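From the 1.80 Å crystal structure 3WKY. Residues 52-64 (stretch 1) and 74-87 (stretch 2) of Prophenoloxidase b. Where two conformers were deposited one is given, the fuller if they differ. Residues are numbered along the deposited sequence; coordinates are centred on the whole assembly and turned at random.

Stretch 1, residues 52-64: ELKAKLGSALSIP
Stretch 2 74-87: KQHSQAVKDLSKVF

Residues 74-87 are helical, and the helix continues later in the chain. Val86 N bonds only weakly to Leu83 O at 3.1 Å, and Asp82 O takes a water instead. Residues 52-54 are helical, continuing a helix from earlier in the chain. Two turns overlap or follow this segment: a type I turn from Lys54 to Leu57, closed by Leu57 N to Lys54 O at 3.2 Å, and a type II' turn from Leu57 to Ala60, closed by Ala60 N to Leu57 O at 3.0 Å. Residues 60-62 keep helical phi/psi without the regular bonds. Ile63 and Pro64 are extended.

The two stretches run in opposite directions. Gly58 CA lies 5.4 Å from Asp82 CA, Ala60 CA 4.2 Å from Ala79 CA, and Ile63 CA 6.9 Å from His76 CA. Small side chains at Ala60 and Ala79 accompany the closest of these approaches. Together the stretches bury 554 Å².

Asp82 is the polar centre. Its chi1 is m (-70°) and its chi2 is -7°. Asp82 OD2 accepts from Ser59 N at 2.8 Å and from Ser59 OG at 2.7 Å. Ser59 chi1 is p (65°), which brings its hydroxyl to the same oxygen as its amide. Asp82 OD1 accepts from Gln78 NE2 at 2.8 Å, one turn earlier in the helix; Gln78 is t, p with chi3 at 52°.

Gly58 has phi/psi 56/-127. Positive phi favours glycine, and an ideal CB at Gly58 would lie 2.7 Å from Asp82 OD2, a clash.

The apolar contacts run along the same helix. Val86 chi1 is t. Val86 CG2 lies 3.9 Å from Leu57 CD2, and Val86 CG1 meets Leu53 CD1 at 4.0 Å. Val86 CG2 also lies close to the backbone oxygen Lys56 O, 3.2 Å away. Leu53 (t, p) and Leu57 (m, t) both start sideways, but their ends come nearer the helix. Leu57 CD2 also meets Leu83 CD1 at 3.9 Å; Leu83 is t, p. Ala60 CB packs on Leu83 CB at 3.8 Å.

Ile63 is m, m (-47°, -57°) and points toward the helix. Ile63 CG1 sits 3.5 Å from Ala79 CB. Ile63 CG2 lies over one face of the His76 ring, 4.0 Å from the centroid and 25° off the normal, a CH-pi contact. His76 CB points away, but chi1 m (-81°) and chi2 -130° bring the ring back to Ile63.

Two waters bridge the stretches. Water 1 donates to Lys56 O at 2.9 Å and Asp82 O at 2.8 Å. Water 2 donates to Ser59 OG at 2.8 Å and Gln75 O at 2.7 Å.

Ser62 chi1 is p (72°), so Ser62 OG donates to Ser59 O at 2.7 Å.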

# COMPACT_ATOMS: atom_id res chain seq x y z
N GLU A 52 -34.48 -11.60 49.92
CA GLU A 52 -34.81 -10.19 50.12
C GLU A 52 -33.65 -9.30 49.70
O GLU A 52 -33.85 -8.22 49.15
CB GLU A 52 -35.17 -9.92 51.58
CG GLU A 52 -36.42 -10.64 52.07
CD GLU A 52 -36.72 -10.35 53.54
OE1 GLU A 52 -36.81 -9.16 53.90
OE2 GLU A 52 -36.85 -11.32 54.32
N LEU A 53 -32.43 -9.75 50.00
CA LEU A 53 -31.23 -9.03 49.59
C LEU A 53 -31.04 -9.15 48.08
O LEU A 53 -30.80 -8.15 47.40
CB LEU A 53 -30.00 -9.57 50.32
CG LEU A 53 -28.68 -8.87 50.00
CD1 LEU A 53 -28.80 -7.37 50.25
CD2 LEU A 53 -27.54 -9.46 50.82
N LYS A 54 -31.15 -10.37 47.57
CA LYS A 54 -30.97 -10.64 46.14
C LYS A 54 -31.88 -9.79 45.27
O LYS A 54 -31.48 -9.32 44.20
CB LYS A 54 -31.20 -12.13 45.85
CG LYS A 54 -31.08 -12.50 44.38
CD LYS A 54 -31.32 -13.99 44.16
CE LYS A 54 -31.37 -14.33 42.67
NZ LYS A 54 -32.54 -13.71 41.98
N ALA A 55 -33.11 -9.57 45.74
CA ALA A 55 -34.08 -8.78 44.99
C ALA A 55 -33.66 -7.31 44.88
O ALA A 55 -34.16 -6.58 44.02
CB ALA A 55 -35.45 -8.89 45.63
N LYS A 56 -32.76 -6.88 45.75
CA LYS A 56 -32.32 -5.49 45.78
C LYS A 56 -31.07 -5.26 44.95
O LYS A 56 -30.64 -4.11 44.79
CB LYS A 56 -31.99 -5.07 47.22
CG LYS A 56 -33.16 -4.90 48.16
CD LYS A 56 -32.63 -4.53 49.54
CE LYS A 56 -33.73 -4.18 50.52
NZ LYS A 56 -33.14 -3.91 51.86
N LEU A 57 -30.47 -6.33 44.44
CA LEU A 57 -29.11 -6.25 43.91
C LEU A 57 -28.99 -5.79 42.45
O LEU A 57 -27.88 -5.62 41.96
CB LEU A 57 -28.36 -7.56 44.13
CG LEU A 57 -27.99 -7.84 45.58
CD1 LEU A 57 -27.37 -9.23 45.74
CD2 LEU A 57 -27.04 -6.77 46.11
N GLY A 58 -30.12 -5.59 41.78
CA GLY A 58 -30.10 -5.17 40.39
C GLY A 58 -29.32 -6.14 39.52
O GLY A 58 -29.56 -7.35 39.56
N SER A 59 -28.35 -5.62 38.77
CA SER A 59 -27.57 -6.46 37.85
C SER A 59 -26.25 -6.91 38.46
O SER A 59 -25.42 -7.50 37.76
CB SER A 59 -27.30 -5.70 36.55
OG SER A 59 -26.46 -4.57 36.80
N ALA A 60 -26.05 -6.64 39.75
CA ALA A 60 -24.76 -6.92 40.40
C ALA A 60 -24.24 -8.34 40.20
O ALA A 60 -23.03 -8.55 40.03
CB ALA A 60 -24.83 -6.59 41.89
N LEU A 61 -25.14 -9.31 40.22
CA LEU A 61 -24.75 -10.72 40.15
C LEU A 61 -24.49 -11.21 38.73
O LEU A 61 -24.02 -12.32 38.53
CB LEU A 61 -25.83 -11.60 40.81
CG LEU A 61 -25.69 -11.93 42.30
CD1 LEU A 61 -25.31 -10.72 43.11
CD2 LEU A 61 -26.99 -12.53 42.82
N SER A 62 -24.80 -10.37 37.74
CA SER A 62 -24.66 -10.77 36.33
C SER A 62 -23.21 -10.88 35.85
O SER A 62 -22.95 -11.49 34.81
CB SER A 62 -25.42 -9.80 35.43
OG SER A 62 -24.77 -8.54 35.36
N ILE A 63 -22.27 -10.30 36.58
CA ILE A 63 -20.87 -10.40 36.19
C ILE A 63 -20.26 -11.65 36.80
O ILE A 63 -20.23 -11.80 38.02
CB ILE A 63 -20.05 -9.16 36.63
CG1 ILE A 63 -20.78 -7.87 36.26
CG2 ILE A 63 -18.64 -9.21 36.02
CD1 ILE A 63 -21.13 -7.72 34.79
N PRO A 64 -19.79 -12.57 35.94
CA PRO A 64 -19.24 -13.84 36.43
C PRO A 64 -17.93 -13.67 37.20
O PRO A 64 -17.17 -12.74 36.94
CB PRO A 64 -18.97 -14.63 35.14
CG PRO A 64 -18.82 -13.57 34.07
CD PRO A 64 -19.76 -12.46 34.47
N LYS A 74 -20.04 -0.73 29.83
CA LYS A 74 -21.35 -0.31 30.36
C LYS A 74 -21.98 -1.32 31.32
O LYS A 74 -22.54 -0.95 32.36
CB LYS A 74 -22.31 -0.05 29.20
CG LYS A 74 -23.70 0.40 29.61
CD LYS A 74 -24.67 0.28 28.45
CE LYS A 74 -25.94 1.09 28.70
NZ LYS A 74 -26.98 0.79 27.68
N GLN A 75 -21.90 -2.60 30.97
CA GLN A 75 -22.49 -3.64 31.80
C GLN A 75 -21.75 -3.78 33.13
O GLN A 75 -22.38 -3.91 34.19
CB GLN A 75 -22.55 -4.97 31.03
CG GLN A 75 -23.58 -4.99 29.90
CD GLN A 75 -23.04 -4.50 28.55
OE1 GLN A 75 -21.87 -4.13 28.43
NE2 GLN A 75 -23.89 -4.53 27.54
N HIS A 76 -20.42 -3.74 33.09
CA HIS A 76 -19.64 -3.84 34.32
C HIS A 76 -19.88 -2.63 35.22
O HIS A 76 -20.02 -2.78 36.44
CB HIS A 76 -18.14 -3.99 34.02
CG HIS A 76 -17.72 -5.38 33.68
ND1 HIS A 76 -16.66 -6.01 34.29
CD2 HIS A 76 -18.22 -6.27 32.79
CE1 HIS A 76 -16.51 -7.22 33.79
NE2 HIS A 76 -17.44 -7.41 32.87
N SER A 77 -19.92 -1.43 34.64
CA SER A 77 -20.15 -0.25 35.46
C SER A 77 -21.55 -0.26 36.08
O SER A 77 -21.71 0.16 37.23
CB SER A 77 -19.88 1.05 34.69
OG SER A 77 -20.69 1.15 33.54
N GLN A 78 -22.55 -0.75 35.35
CA GLN A 78 -23.90 -0.82 35.90
C GLN A 78 -23.96 -1.78 37.09
O GLN A 78 -24.71 -1.57 38.04
CB GLN A 78 -24.91 -1.25 34.82
CG GLN A 78 -26.38 -1.14 35.27
CD GLN A 78 -26.80 0.30 35.56
OE1 GLN A 78 -26.61 1.19 34.74
NE2 GLN A 78 -27.37 0.52 36.74
N ALA A 79 -23.15 -2.84 37.04
CA ALA A 79 -23.12 -3.83 38.11
C ALA A 79 -22.52 -3.24 39.38
O ALA A 79 -23.03 -3.48 40.48
CB ALA A 79 -22.36 -5.06 37.67
N VAL A 80 -21.44 -2.48 39.23
CA VAL A 80 -20.84 -1.81 40.38
C VAL A 80 -21.80 -0.77 40.95
O VAL A 80 -21.96 -0.65 42.18
CB VAL A 80 -19.48 -1.17 40.03
CG1 VAL A 80 -19.02 -0.22 41.12
CG2 VAL A 80 -18.44 -2.26 39.83
N LYS A 81 -22.47 -0.04 40.07
CA LYS A 81 -23.43 0.96 40.51
C LYS A 81 -24.59 0.30 41.26
O LYS A 81 -25.06 0.81 42.29
CB LYS A 81 -23.98 1.72 39.30
CG LYS A 81 -24.88 2.89 39.66
CD LYS A 81 -25.48 3.51 38.40
CE LYS A 81 -26.20 4.81 38.73
NZ LYS A 81 -26.81 5.40 37.51
N ASP A 82 -25.05 -0.85 40.76
CA ASP A 82 -26.17 -1.56 41.38
C ASP A 82 -25.82 -2.15 42.75
O ASP A 82 -26.63 -2.09 43.68
CB ASP A 82 -26.72 -2.65 40.45
CG ASP A 82 -27.45 -2.08 39.24
OD1 ASP A 82 -27.66 -0.85 39.19
OD2 ASP A 82 -27.82 -2.88 38.34
N LEU A 83 -24.62 -2.72 42.89
CA LEU A 83 -24.16 -3.24 44.17
C LEU A 83 -23.90 -2.13 45.19
O LEU A 83 -24.32 -2.22 46.34
CB LEU A 83 -22.89 -4.08 44.01
CG LEU A 83 -22.32 -4.70 45.28
CD1 LEU A 83 -23.37 -5.55 46.00
CD2 LEU A 83 -21.07 -5.53 44.98
N SER A 84 -23.19 -1.09 44.76
CA SER A 84 -22.89 0.02 45.67
C SER A 84 -24.18 0.68 46.15
O SER A 84 -24.22 1.19 47.27
CB SER A 84 -21.97 1.04 45.00
OG SER A 84 -22.59 1.61 43.86
N LYS A 85 -25.21 0.67 45.32
CA LYS A 85 -26.49 1.28 45.68
C LYS A 85 -27.03 0.67 46.97
O LYS A 85 -27.50 1.38 47.86
CB LYS A 85 -27.51 1.12 44.55
CG LYS A 85 -28.94 1.55 44.94
CD LYS A 85 -29.94 1.23 43.84
CE LYS A 85 -31.37 1.42 44.32
NZ LYS A 85 -31.67 2.83 44.67
N VAL A 86 -26.94 -0.65 47.08
CA VAL A 86 -27.39 -1.36 48.27
C VAL A 86 -26.51 -1.02 49.47
O VAL A 86 -27.03 -0.78 50.57
CB VAL A 86 -27.45 -2.89 48.04
CG1 VAL A 86 -27.90 -3.60 49.30
CG2 VAL A 86 -28.37 -3.21 46.88
N PHE A 87 -25.20 -0.98 49.26
CA PHE A 87 -24.25 -0.63 50.32
C PHE A 87 -24.52 0.79 50.83
O PHE A 87 -24.55 1.05 52.03
CB PHE A 87 -22.81 -0.67 49.81
CG PHE A 87 -22.28 -2.06 49.52
CD1 PHE A 87 -22.96 -3.20 49.92
CD2 PHE A 87 -21.06 -2.21 48.86
CE1 PHE A 87 -22.45 -4.47 49.65
CE2 PHE A 87 -20.54 -3.47 48.59
CZ PHE A 87 -21.24 -4.61 48.99
O HOH W 1 -29.27 -2.37 42.92
O HOH W 2 -24.86 -4.93 34.55